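Local coordinates for serine-rich secreted cell wall anchored (LPXTG-motif ) protein (Lactobacillus reuteri ATCC 53608, PDB 5NXK), which probably serves as a cell-surface adhesin of a gut bacterium, using a right-handed beta-solenoid binding region to attach to its host, at residues G109-W114 and T147-H152; L132-S137 and L179-T184; D185-L190 and L211-I216. All blocks are in the same frame, centred on the assembly; numbering follows the deposited sequence.

Overall arrangement
All three contacts lie in the parallel beta-solenoid and join parts of different coils. Contacts 1 and 2 have centres about 9 Å apart and alternate along the chain, in the order 109-114, 132-137, 147-152, 179-184. Contact 3 follows both in the chain. Its centre is about 10 Å from that of contact 2 and about 13 Å from that of contact 1. Strands 105-109, 129-134, 176-181 and 210-214 are successive neighbours in one parallel sheet, so this sheet runs past all three contacts. Direct bonds tie contact 2 to both others. A run of hydrogen bonds thus links the corners of these neighbouring coils, from Gly110 through Ser134, Thr184 and Asn181 to Asp187.

Contact 1 (G109-W114 and T147-H152); sequences GGTLVW and TEAFSH
The indole of Trp114 and the ring of Phe150 meet in a T-shaped (edge-to-face) pair. NE1 of Trp114 sits over the centre of the phenyl ring, 3.2 Å above its plane. The five-membered ring of Trp114 and the ring of Phe150 have centroids 4.3 Å apart, with planes at 71°. CD2 of Phe150 lies at the edge of the indole. The pyrrole side of the indole does the touching: CD1 of Trp114 is 3.6 Å from CG of Phe150. Both side chains leave the backbone with CG anti to N. Tyr164 stacks on Trp114 and also meets the Phe150 ring, while Tyr87 meets Trp114 edge-to-face. The pair therefore belongs to a larger aromatic cluster.

Beside the rings, the backbone N of Phe150 donates a hydrogen bond to OG1 of Thr111 at 2.7 Å, with an N-H...O angle of 161°. OG1 stands anti to the carbonyl carbon of Thr111, and it also bonds to the carbonyl of Thr161. Further along, Thr147 packs over the backbone of Gly110, with Thr147 CB 3.5 Å from Gly110 N. The hydroxyl of Thr147 is held by the carbonyl of Val135. Gly110 has no side chain, so Thr147 and the carbonyl of Glu148 can approach its backbone closely.

The contact joins the turn after strand 105-109 to the loop that carries 147-152 across the solenoid surface. Its chemistry is mixed. Thr111 fixes the backbone at Phe150, and the aromatic pair holds the side chain of the same residue. The indole N-H end directed at the phenyl face is consistent with an N-H...pi attraction.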
ATOM      1  N   GLY A 109      -2.534   5.580   9.970  1.00 30.07           N
ATOM      2  CA  GLY A 109      -3.208   6.533   9.104  1.00 26.32           C
ATOM      3  C   GLY A 109      -4.565   5.987   8.741  1.00 25.81           C
ATOM      4  O   GLY A 109      -4.902   4.875   9.138  1.00 27.04           O
ATOM      5  N   GLY A 110      -5.357   6.763   8.013  1.00 26.99           N
ATOM      6  CA  GLY A 110      -6.607   6.252   7.470  1.00 26.21           C
ATOM      7  C   GLY A 110      -6.253   5.550   6.179  1.00 29.92           C
ATOM      8  O   GLY A 110      -6.312   4.318   6.070  1.00 27.94           O
ATOM      9  N   THR A 111      -5.928   6.353   5.175  1.00 25.48           N
ATOM     10  CA  THR A 111      -5.234   5.857   3.985  1.00 25.49           C
ATOM     11  C   THR A 111      -3.749   6.125   4.185  1.00 27.75           C
ATOM     12  O   THR A 111      -3.365   7.270   4.389  1.00 33.54           O
ATOM     13  CB  THR A 111      -5.752   6.533   2.730  1.00 22.66           C
ATOM     14  OG1 THR A 111      -7.148   6.220   2.590  1.00 27.86           O
ATOM     15  CG2 THR A 111      -4.971   6.063   1.480  1.00 23.41           C
ATOM     16  N   LEU A 112      -2.915   5.087   4.150  1.00 24.82           N
ATOM     17  CA  LEU A 112      -1.499   5.245   4.521  1.00 25.31           C
ATOM     18  C   LEU A 112      -0.588   5.584   3.346  1.00 29.46           C
ATOM     19  O   LEU A 112       0.447   6.245   3.520  1.00 30.64           O
ATOM     20  CB  LEU A 112      -0.954   3.996   5.218  1.00 31.25           C
ATOM     21  CG  LEU A 112      -1.478   3.562   6.598  1.00 37.13           C
ATOM     22  CD1 LEU A 112      -2.981   3.371   6.638  1.00 41.45           C
ATOM     23  CD2 LEU A 112      -0.777   2.279   7.005  1.00 39.98           C
ATOM     24  N   VAL A 113      -0.948   5.104   2.164  1.00 21.12           N
ATOM     25  CA  VAL A 113      -0.186   5.384   0.937  1.00 24.06           C
ATOM     26  C   VAL A 113      -1.179   5.540  -0.196  1.00 28.24           C
ATOM     27  O   VAL A 113      -2.130   4.761  -0.298  1.00 24.88           O
ATOM     28  CB  VAL A 113       0.822   4.260   0.574  1.00 23.37           C
ATOM     29  CG1 VAL A 113       1.589   4.620  -0.711  1.00 26.24           C
ATOM     30  CG2 VAL A 113       1.790   4.021   1.715  1.00 21.52           C
ATOM     31  N   TRP A 114      -0.972   6.547  -1.042  1.00 25.93           N
ATOM     32  CA  TRP A 114      -1.919   6.785  -2.127  1.00 25.10           C
ATOM     33  C   TRP A 114      -1.124   7.040  -3.411  1.00 23.80           C
ATOM     34  O   TRP A 114       0.025   7.430  -3.340  1.00 25.97           O
ATOM     35  CB  TRP A 114      -2.841   7.965  -1.780  1.00 22.05           C
ATOM     36  CG  TRP A 114      -3.933   8.270  -2.763  1.00 20.78           C
ATOM     37  CD1 TRP A 114      -5.230   7.827  -2.720  1.00 28.25           C
ATOM     38  CD2 TRP A 114      -3.837   9.105  -3.923  1.00 23.63           C
ATOM     39  NE1 TRP A 114      -5.939   8.317  -3.799  1.00 25.65           N
ATOM     40  CE2 TRP A 114      -5.107   9.116  -4.543  1.00 26.15           C
ATOM     41  CE3 TRP A 114      -2.799   9.840  -4.504  1.00 25.61           C
ATOM     42  CZ2 TRP A 114      -5.359   9.830  -5.715  1.00 25.94           C
ATOM     43  CZ3 TRP A 114      -3.055  10.556  -5.662  1.00 24.59           C
ATOM     44  CH2 TRP A 114      -4.322  10.545  -6.254  1.00 25.95           C
ATOM     45  N   THR A 147      -8.160  10.888  11.391  1.00 32.37           N
ATOM     46  CA  THR A 147      -7.657  10.620  10.050  1.00 29.55           C
ATOM     47  C   THR A 147      -8.769  10.796   9.028  1.00 36.18           C
ATOM     48  O   THR A 147      -9.953  10.786   9.377  1.00 32.96           O
ATOM     49  CB  THR A 147      -7.094   9.183   9.910  1.00 33.32           C
ATOM     50  OG1 THR A 147      -8.157   8.238  10.106  1.00 35.49           O
ATOM     51  CG2 THR A 147      -5.971   8.907  10.922  1.00 27.73           C
ATOM     52  N   GLU A 148      -8.388  10.965   7.767  1.00 30.94           N
ATOM     53  CA  GLU A 148      -9.349  10.862   6.679  1.00 35.41           C
ATOM     54  C   GLU A 148      -8.941   9.693   5.795  1.00 35.37           C
ATOM     55  O   GLU A 148      -7.766   9.322   5.727  1.00 31.45           O
ATOM     56  CB  GLU A 148      -9.418  12.146   5.845  1.00 40.06           C
ATOM     57  CG  GLU A 148      -9.839  13.392   6.598  1.00 53.90           C
ATOM     58  CD  GLU A 148      -9.685  14.645   5.747  1.00 64.52           C
ATOM     59  OE1 GLU A 148     -10.606  14.942   4.954  1.00 70.27           O
ATOM     60  OE2 GLU A 148      -8.638  15.322   5.858  1.00 65.26           O
ATOM     61  N   ALA A 149      -9.902   9.140   5.077  1.00 33.43           N
ATOM     62  CA  ALA A 149      -9.616   7.981   4.256  1.00 33.39           C
ATOM     63  C   ALA A 149     -10.023   8.296   2.839  1.00 35.60           C
ATOM     64  O   ALA A 149     -11.061   8.932   2.620  1.00 32.38           O
ATOM     65  CB  ALA A 149     -10.354   6.759   4.769  1.00 34.81           C
ATOM     66  N   PHE A 150      -9.204   7.866   1.880  1.00 31.91           N
ATOM     67  CA  PHE A 150      -9.560   8.006   0.480  1.00 24.42           C
ATOM     68  C   PHE A 150     -10.716   7.086   0.134  1.00 26.01           C
ATOM     69  O   PHE A 150     -10.727   5.920   0.513  1.00 27.10           O
ATOM     70  CB  PHE A 150      -8.366   7.699  -0.429  1.00 28.81           C
ATOM     71  CG  PHE A 150      -8.710   7.732  -1.887  1.00 30.00           C
ATOM     72  CD1 PHE A 150      -8.961   8.936  -2.519  1.00 33.66           C
ATOM     73  CD2 PHE A 150      -8.816   6.555  -2.620  1.00 27.08           C
ATOM     74  CE1 PHE A 150      -9.300   8.971  -3.867  1.00 34.66           C
ATOM     75  CE2 PHE A 150      -9.145   6.582  -3.968  1.00 31.27           C
ATOM     76  CZ  PHE A 150      -9.391   7.795  -4.592  1.00 30.40           C
ATOM     77  N   SER A 151     -11.690   7.631  -0.582  1.00 27.00           N
ATOM     78  CA  SER A 151     -12.875   6.896  -0.997  1.00 32.43           C
ATOM     79  C   SER A 151     -13.013   6.929  -2.518  1.00 33.71           C
ATOM     80  O   SER A 151     -12.690   7.935  -3.153  1.00 31.93           O
ATOM     81  CB  SER A 151     -14.125   7.487  -0.340  1.00 34.61           C
ATOM     82  OG  SER A 151     -15.278   6.786  -0.769  1.00 42.06           O
ATOM     83  N   HIS A 152     -13.504   5.843  -3.099  1.00 25.75           N
ATOM     84  CA  HIS A 152     -13.635   5.770  -4.547  1.00 24.49           C
ATOM     85  C   HIS A 152     -14.822   4.891  -4.920  1.00 27.42           C
ATOM     86  O   HIS A 152     -15.161   3.947  -4.196  1.00 31.06           O
ATOM     87  CB  HIS A 152     -12.322   5.269  -5.162  1.00 26.31           C
ATOM     88  CG  HIS A 152     -12.298   5.297  -6.658  1.00 34.11           C
ATOM     89  ND1 HIS A 152     -12.197   6.468  -7.381  1.00 36.56           N
ATOM     90  CD2 HIS A 152     -12.287   4.294  -7.568  1.00 36.54           C
ATOM     91  CE1 HIS A 152     -12.171   6.184  -8.671  1.00 38.15           C
ATOM     92  NE2 HIS A 152     -12.220   4.872  -8.811  1.00 34.38           N
TER

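Contact 2 (L132-S137 and L179-T184); sequences LNSVKS and LNNSAT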
ATOM      1  N   LEU A 132       1.389  -2.043   9.400  1.00 28.06           N
ATOM      2  CA  LEU A 132       0.613  -0.928   8.895  1.00 32.31           C
ATOM      3  C   LEU A 132      -0.743  -0.882   9.594  1.00 34.63           C
ATOM      4  O   LEU A 132      -1.435  -1.903   9.661  1.00 28.98           O
ATOM      5  CB  LEU A 132       0.441  -1.068   7.380  1.00 29.53           C
ATOM      6  CG  LEU A 132       1.742  -1.316   6.597  1.00 26.60           C
ATOM      7  CD1 LEU A 132       1.424  -1.512   5.136  1.00 24.48           C
ATOM      8  CD2 LEU A 132       2.714  -0.147   6.756  1.00 31.81           C
ATOM      9  N   ASN A 133      -1.129   0.282  10.111  1.00 27.00           N
ATOM     10  CA  ASN A 133      -2.376   0.382  10.857  1.00 27.99           C
ATOM     11  C   ASN A 133      -3.325   1.407  10.251  1.00 29.11           C
ATOM     12  O   ASN A 133      -3.030   2.594  10.221  1.00 28.99           O
ATOM     13  CB  ASN A 133      -2.086   0.733  12.320  1.00 28.56           C
ATOM     14  CG  ASN A 133      -1.205  -0.302  13.000  1.00 32.33           C
ATOM     15  OD1 ASN A 133      -1.682  -1.347  13.457  1.00 34.84           O
ATOM     16  ND2 ASN A 133       0.098  -0.035  13.031  1.00 26.36           N
ATOM     17  N   SER A 134      -4.445   0.942   9.722  1.00 29.13           N
ATOM     18  CA  SER A 134      -5.477   1.851   9.245  1.00 30.56           C
ATOM     19  C   SER A 134      -6.438   2.126  10.403  1.00 29.54           C
ATOM     20  O   SER A 134      -7.186   1.251  10.818  1.00 29.57           O
ATOM     21  CB  SER A 134      -6.206   1.274   8.034  1.00 31.46           C
ATOM     22  OG  SER A 134      -7.210   2.162   7.575  1.00 33.05           O
ATOM     23  N   VAL A 135      -6.394   3.353  10.914  1.00 30.06           N
ATOM     24  CA  VAL A 135      -7.113   3.753  12.121  1.00 31.53           C
ATOM     25  C   VAL A 135      -7.910   5.039  11.896  1.00 33.94           C
ATOM     26  O   VAL A 135      -7.611   5.815  10.984  1.00 33.44           O
ATOM     27  CB  VAL A 135      -6.149   3.980  13.297  1.00 31.66           C
ATOM     28  CG1 VAL A 135      -5.455   2.687  13.670  1.00 31.62           C
ATOM     29  CG2 VAL A 135      -5.134   5.055  12.942  1.00 30.61           C
ATOM     30  N   LYS A 136      -8.922   5.261  12.731  1.00 33.93           N
ATOM     31  CA  LYS A 136      -9.778   6.438  12.601  1.00 36.07           C
ATOM     32  C   LYS A 136      -9.145   7.632  13.292  1.00 34.16           C
ATOM     33  O   LYS A 136      -9.465   8.789  13.011  1.00 32.40           O
ATOM     34  CB  LYS A 136     -11.164   6.169  13.194  1.00 38.02           C
ATOM     35  CG  LYS A 136     -12.016   5.222  12.380  1.00 38.75           C
ATOM     36  CD  LYS A 136     -13.435   5.175  12.917  1.00 49.42           C
ATOM     37  CE  LYS A 136     -14.371   4.509  11.923  1.00 60.66           C
ATOM     38  NZ  LYS A 136     -14.222   3.032  11.960  1.00 64.15           N
ATOM     39  N   SER A 137      -8.223   7.335  14.191  1.00 32.76           N
ATOM     40  CA  SER A 137      -7.464   8.367  14.858  1.00 38.51           C
ATOM     41  C   SER A 137      -6.225   7.763  15.492  1.00 36.44           C
ATOM     42  O   SER A 137      -6.117   6.551  15.629  1.00 33.48           O
ATOM     43  CB  SER A 137      -8.326   9.070  15.917  1.00 38.73           C
ATOM     44  OG  SER A 137      -8.641   8.193  16.981  1.00 40.34           O
ATOM     45  N   LEU A 179      -1.045  -6.057   8.560  1.00 27.70           N
ATOM     46  CA  LEU A 179      -1.879  -4.887   8.346  1.00 32.13           C
ATOM     47  C   LEU A 179      -3.124  -5.018   9.208  1.00 31.54           C
ATOM     48  O   LEU A 179      -3.901  -5.966   9.059  1.00 30.66           O
ATOM     49  CB  LEU A 179      -2.240  -4.726   6.870  1.00 29.61           C
ATOM     50  CG  LEU A 179      -2.931  -3.431   6.425  1.00 32.46           C
ATOM     51  CD1 LEU A 179      -2.699  -3.224   4.913  1.00 30.27           C
ATOM     52  CD2 LEU A 179      -4.423  -3.379   6.764  1.00 30.94           C
ATOM     53  N   ASN A 180      -3.298  -4.043  10.096  1.00 30.50           N
ATOM     54  CA  ASN A 180      -4.419  -3.985  11.019  1.00 28.82           C
ATOM     55  C   ASN A 180      -5.386  -2.919  10.556  1.00 29.20           C
ATOM     56  O   ASN A 180      -4.998  -1.777  10.379  1.00 32.65           O
ATOM     57  CB  ASN A 180      -3.923  -3.686  12.433  1.00 31.52           C
ATOM     58  CG  ASN A 180      -2.941  -4.729  12.934  1.00 36.91           C
ATOM     59  OD1 ASN A 180      -3.222  -5.929  12.885  1.00 35.39           O
ATOM     60  ND2 ASN A 180      -1.769  -4.283  13.381  1.00 31.95           N
ATOM     61  N   ASN A 181      -6.634  -3.278  10.311  1.00 30.27           N
ATOM     62  CA  ASN A 181      -7.555  -2.295   9.759  1.00 33.36           C
ATOM     63  C   ASN A 181      -8.789  -2.152  10.640  1.00 30.95           C
ATOM     64  O   ASN A 181      -9.569  -3.093  10.811  1.00 30.19           O
ATOM     65  CB  ASN A 181      -7.949  -2.678   8.324  1.00 31.62           C
ATOM     66  CG  ASN A 181      -8.600  -1.529   7.560  1.00 31.27           C
ATOM     67  OD1 ASN A 181      -9.049  -0.549   8.144  1.00 30.19           O
ATOM     68  ND2 ASN A 181      -8.643  -1.653   6.237  1.00 25.63           N
ATOM     69  N   SER A 182      -8.952  -0.965  11.207  1.00 32.54           N
ATOM     70  CA  SER A 182     -10.152  -0.656  11.965  1.00 35.29           C
ATOM     71  C   SER A 182     -10.767   0.645  11.455  1.00 36.37           C
ATOM     72  O   SER A 182     -11.453   1.340  12.193  1.00 35.76           O
ATOM     73  CB  SER A 182      -9.832  -0.562  13.462  1.00 34.07           C
ATOM     74  OG  SER A 182      -8.807   0.392  13.695  1.00 32.79           O
ATOM     75  N   ALA A 183     -10.518   0.971  10.187  1.00 29.99           N
ATOM     76  CA  ALA A 183     -10.881   2.290   9.679  1.00 32.19           C
ATOM     77  C   ALA A 183     -11.440   2.295   8.262  1.00 34.60           C
ATOM     78  O   ALA A 183     -12.273   3.143   7.925  1.00 33.56           O
ATOM     79  CB  ALA A 183      -9.665   3.200   9.729  1.00 28.56           C
ATOM     80  N   THR A 184     -10.980   1.372   7.423  1.00 29.60           N
ATOM     81  CA  THR A 184     -11.347   1.432   6.009  1.00 30.08           C
ATOM     82  C   THR A 184     -11.919   0.118   5.476  1.00 29.12           C
ATOM     83  O   THR A 184     -11.751  -0.939   6.093  1.00 28.29           O
ATOM     84  CB  THR A 184     -10.130   1.869   5.162  1.00 31.66           C
ATOM     85  OG1 THR A 184      -9.014   1.020   5.450  1.00 31.46           O
ATOM     86  CG2 THR A 184      -9.738   3.328   5.505  1.00 27.27           C
TER
HETATM   87  O   HOH W   1      -6.516  -0.858  13.397  1.00 39.29           O
HETATM   88  O   HOH W   2      -9.437   2.906  14.573  1.00 36.75           O
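Three backbone hydrogen bonds join the segments in parallel register. Asn180 N donates to Leu132 O, Ser134 N to Asn180 O and Ser182 N to Ser134 O, each at 2.9 Å and nearly along the C=O axis. The side chains of Asn133 and Asn180 lie side by side on one face and point the same way. Asn180 ND2 donates to Asn133 OD1 at 2.9 Å, from above the carbonyl plane. The amide planes are 27° apart.

On the other face, Ser134 holds its OG anti to the backbone N (chi1 180°). OG accepts from Thr184 OG1 at 3.0 Å and is bonded to the carbonyl of Gly110. The methyl of Ala183 presses on the turn backbone, with Ala183 CB 3.3 Å from Val135 C. Lys136 bends at its last torsion and makes a weak bond from NZ to Ser182 O. One water bridges Lys136 N and Ser182 OG.

Asn181 shapes the turn at 181-184. Its OD1 accepts from Ala183 N at 2.9 Å, forming an Asx turn, and from Thr184 N at 2.8 Å. Both donors lie in the carbonyl plane. ND2 of Asn181 donates to Thr184 OG1 and to Asp187 OD1, so the amide is gripped at both ends and Thr184 is set against Ser134.

The contact is the parallel pairing of neighbouring strands in successive coils of the beta-solenoid. Strand 105-109 flanks strand 129-134, and strand 210-214 flanks strand 176-181. Leu132 and Leu179 face inward, where both touch Leu163 of strand 163-164.

Contact 3 (D185-L190 and L211-I216); sequences DIDMWL and LTMENI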
ATOM      1  N   ASP A 185     -12.599   0.192   4.332  1.00 25.06           N
ATOM      2  CA  ASP A 185     -13.304  -0.963   3.782  1.00 23.60           C
ATOM      3  C   ASP A 185     -12.373  -1.971   3.134  1.00 29.77           C
ATOM      4  O   ASP A 185     -12.714  -3.152   3.001  1.00 24.99           O
ATOM      5  CB  ASP A 185     -14.341  -0.526   2.748  1.00 29.42           C
ATOM      6  CG  ASP A 185     -15.387   0.424   3.321  1.00 38.12           C
ATOM      7  OD1 ASP A 185     -15.822   0.214   4.475  1.00 36.83           O
ATOM      8  OD2 ASP A 185     -15.792   1.363   2.601  1.00 38.76           O
ATOM      9  N   ILE A 186     -11.222  -1.497   2.671  1.00 25.41           N
ATOM     10  CA  ILE A 186     -10.330  -2.340   1.875  1.00 27.53           C
ATOM     11  C   ILE A 186      -8.904  -2.222   2.431  1.00 26.94           C
ATOM     12  O   ILE A 186      -8.476  -1.124   2.754  1.00 24.48           O
ATOM     13  CB  ILE A 186     -10.372  -1.937   0.369  1.00 20.25           C
ATOM     14  CG1 ILE A 186     -11.813  -1.994  -0.157  1.00 24.65           C
ATOM     15  CG2 ILE A 186      -9.455  -2.836  -0.465  1.00 21.80           C
ATOM     16  CD1 ILE A 186     -11.962  -1.456  -1.577  1.00 24.44           C
ATOM     17  N   ASP A 187      -8.187  -3.340   2.575  1.00 24.27           N
ATOM     18  CA  ASP A 187      -6.807  -3.286   3.070  1.00 20.02           C
ATOM     19  C   ASP A 187      -5.834  -2.844   1.968  1.00 23.99           C
ATOM     20  O   ASP A 187      -4.983  -1.986   2.193  1.00 28.40           O
ATOM     21  CB  ASP A 187      -6.355  -4.638   3.635  1.00 22.48           C
ATOM     22  CG  ASP A 187      -7.174  -5.094   4.854  1.00 33.51           C
ATOM     23  OD1 ASP A 187      -7.820  -4.254   5.523  1.00 31.60           O
ATOM     24  OD2 ASP A 187      -7.157  -6.312   5.147  1.00 33.61           O
ATOM     25  N   MET A 188      -5.958  -3.438   0.782  1.00 22.00           N
ATOM     26  CA  MET A 188      -5.088  -3.087  -0.352  1.00 24.92           C
ATOM     27  C   MET A 188      -5.935  -2.922  -1.597  1.00 25.93           C
ATOM     28  O   MET A 188      -6.576  -3.874  -2.032  1.00 25.87           O
ATOM     29  CB  MET A 188      -4.038  -4.165  -0.613  1.00 23.58           C
ATOM     30  CG  MET A 188      -3.009  -4.362   0.488  1.00 32.36           C
ATOM     31  SD  MET A 188      -1.926  -5.760   0.072  1.00 30.71           S
ATOM     32  CE  MET A 188      -0.737  -5.670   1.409  1.00 29.12           C
ATOM     33  N   TRP A 189      -5.938  -1.728  -2.176  1.00 23.21           N
ATOM     34  CA  TRP A 189      -6.688  -1.490  -3.393  1.00 21.26           C
ATOM     35  C   TRP A 189      -5.715  -1.069  -4.481  1.00 25.88           C
ATOM     36  O   TRP A 189      -5.137   0.013  -4.416  1.00 23.85           O
ATOM     37  CB  TRP A 189      -7.757  -0.403  -3.191  1.00 22.76           C
ATOM     38  CG  TRP A 189      -8.760  -0.326  -4.303  1.00 24.15           C
ATOM     39  CD1 TRP A 189      -8.743  -1.028  -5.473  1.00 24.14           C
ATOM     40  CD2 TRP A 189      -9.957   0.469  -4.333  1.00 26.88           C
ATOM     41  NE1 TRP A 189      -9.840  -0.713  -6.229  1.00 24.26           N
ATOM     42  CE2 TRP A 189     -10.603   0.199  -5.553  1.00 22.44           C
ATOM     43  CE3 TRP A 189     -10.538   1.386  -3.448  1.00 26.91           C
ATOM     44  CZ2 TRP A 189     -11.805   0.814  -5.914  1.00 25.86           C
ATOM     45  CZ3 TRP A 189     -11.733   1.989  -3.807  1.00 25.18           C
ATOM     46  CH2 TRP A 189     -12.353   1.702  -5.026  1.00 26.30           C
ATOM     47  N   LEU A 190      -5.542  -1.932  -5.475  1.00 21.57           N
ATOM     48  CA  LEU A 190      -4.643  -1.660  -6.585  1.00 21.78           C
ATOM     49  C   LEU A 190      -5.499  -1.516  -7.830  1.00 24.83           C
ATOM     50  O   LEU A 190      -6.152  -2.467  -8.261  1.00 30.67           O
ATOM     51  CB  LEU A 190      -3.602  -2.765  -6.763  1.00 21.58           C
ATOM     52  CG  LEU A 190      -2.641  -3.051  -5.598  1.00 22.81           C
ATOM     53  CD1 LEU A 190      -3.252  -4.006  -4.570  1.00 19.25           C
ATOM     54  CD2 LEU A 190      -1.292  -3.577  -6.104  1.00 21.40           C
ATOM     55  N   LEU A 211       2.478 -12.601   5.445  1.00 27.04           N
ATOM     56  CA  LEU A 211       1.542 -11.503   5.292  1.00 24.04           C
ATOM     57  C   LEU A 211       0.322 -11.829   6.120  1.00 27.44           C
ATOM     58  O   LEU A 211      -0.312 -12.859   5.912  1.00 27.63           O
ATOM     59  CB  LEU A 211       1.161 -11.297   3.827  1.00 25.79           C
ATOM     60  CG  LEU A 211       0.015 -10.294   3.619  1.00 28.34           C
ATOM     61  CD1 LEU A 211       0.422  -8.918   4.140  1.00 26.39           C
ATOM     62  CD2 LEU A 211      -0.380 -10.194   2.149  1.00 25.07           C
ATOM     63  N   THR A 212       0.010 -10.964   7.078  1.00 24.17           N
ATOM     64  CA  THR A 212      -1.132 -11.173   7.946  1.00 26.05           C
ATOM     65  C   THR A 212      -2.071  -9.966   7.886  1.00 28.72           C
ATOM     66  O   THR A 212      -1.678  -8.839   8.197  1.00 28.63           O
ATOM     67  CB  THR A 212      -0.687 -11.417   9.402  1.00 28.11           C
ATOM     68  OG1 THR A 212       0.216 -12.532   9.448  1.00 29.34           O
ATOM     69  CG2 THR A 212      -1.878 -11.705  10.285  1.00 29.89           C
ATOM     70  N   MET A 213      -3.305 -10.211   7.461  1.00 22.65           N
ATOM     71  CA  MET A 213      -4.342  -9.188   7.391  1.00 26.95           C
ATOM     72  C   MET A 213      -5.645  -9.777   7.913  1.00 27.17           C
ATOM     73  O   MET A 213      -6.562 -10.103   7.156  1.00 25.64           O
ATOM     74  CB  MET A 213      -4.487  -8.625   5.966  1.00 27.63           C
ATOM     75  CG  MET A 213      -3.158  -8.293   5.304  1.00 36.17           C
ATOM     76  SD  MET A 213      -3.270  -7.103   3.924  1.00 43.14           S
ATOM     77  CE  MET A 213      -4.112  -8.133   2.747  1.00 23.53           C
ATOM     78  N   GLU A 214      -5.700  -9.920   9.233  1.00 27.20           N
ATOM     79  CA  GLU A 214      -6.828 -10.558   9.895  1.00 32.42           C
ATOM     80  C   GLU A 214      -7.796  -9.476  10.343  1.00 29.84           C
ATOM     81  O   GLU A 214      -7.756  -9.030  11.482  1.00 30.39           O
ATOM     82  CB  GLU A 214      -6.331 -11.390  11.075  1.00 34.14           C
ATOM     83  CG  GLU A 214      -5.574 -12.631  10.613  1.00 40.40           C
ATOM     84  CD  GLU A 214      -5.026 -13.456  11.763  1.00 50.42           C
ATOM     85  OE1 GLU A 214      -4.351 -12.883  12.651  1.00 54.78           O
ATOM     86  OE2 GLU A 214      -5.247 -14.682  11.761  1.00 53.24           O
ATOM     87  N   ASN A 215      -8.685  -9.080   9.439  1.00 28.85           N
ATOM     88  CA  ASN A 215      -9.477  -7.874   9.620  1.00 26.79           C
ATOM     89  C   ASN A 215     -10.962  -8.125   9.440  1.00 31.64           C
ATOM     90  O   ASN A 215     -11.719  -7.235   9.042  1.00 28.92           O
ATOM     91  CB  ASN A 215      -8.980  -6.812   8.644  1.00 28.18           C
ATOM     92  CG  ASN A 215      -7.562  -6.364   8.964  1.00 29.27           C
ATOM     93  OD1 ASN A 215      -7.249  -6.085  10.123  1.00 29.76           O
ATOM     94  ND2 ASN A 215      -6.699  -6.291   7.943  1.00 25.35           N
ATOM     95  N   ILE A 216     -11.369  -9.343   9.780  1.00 31.58           N
ATOM     96  CA  ILE A 216     -12.739  -9.792   9.604  1.00 33.46           C
ATOM     97  C   ILE A 216     -13.729  -8.947  10.431  1.00 32.15           C
ATOM     98  O   ILE A 216     -14.913  -8.875  10.107  1.00 31.84           O
ATOM     99  CB  ILE A 216     -12.854 -11.301   9.963  1.00 28.84           C
ATOM    100  CG1 ILE A 216     -14.157 -11.900   9.437  1.00 34.24           C
ATOM    101  CG2 ILE A 216     -12.682 -11.534  11.460  1.00 32.81           C
ATOM    102  CD1 ILE A 216     -14.065 -13.386   9.208  1.00 32.49           C
TER
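This contact spans the interior of the beta-solenoid at a corner between two sheets. The chain turns a corner at Asp187, within the broken strand 186-191, and runs on from Met188 in another sheet. Segment 211-216 is the end of strand 210-214 and the turn after it. No backbone bonds link the two, and the nearest CA atoms, those of Asp187 and Met213, are 7.7 Å apart. Side chains make the whole connection.

The polar part is a hydrogen bond from Asn215 ND2 to Asp187 OD2, 2.8 Å long with an N-H...O angle of 156°. The acceptor lies in the amide plane of Asn215, but the donor comes from above the carboxylate plane. The carboxylate and amide planes are almost perpendicular, at 81°. In both residues CG is anti to the carbonyl carbon. Met213 runs past Asp187 in the opposite direction, with Met213 CB 3.6 Å from Asp187 OD2.

The apolar part lies alongside. Met188 is extended beyond CG and reaches inward, placing its CE 3.8 Å from Met213 SD. Met213 is bent at its last torsion (chi3 -69°), and the two chains cross at about a right angle. CE of Met188 also approaches Leu211 CD1 at 4.4 Å. Leu179 and Ile223 add to the packing around Met213.

The Asp187 carboxylate is buried but well supplied with donors. Thr219 donates to OD1, besides Asn181, and OD2 also accepts from Asn222. Asn215 in turn bonds to the backbone of Leu179 and Asn181. So many donors would probably stabilise a charged carboxylate at the edge of this methionine-rich interior.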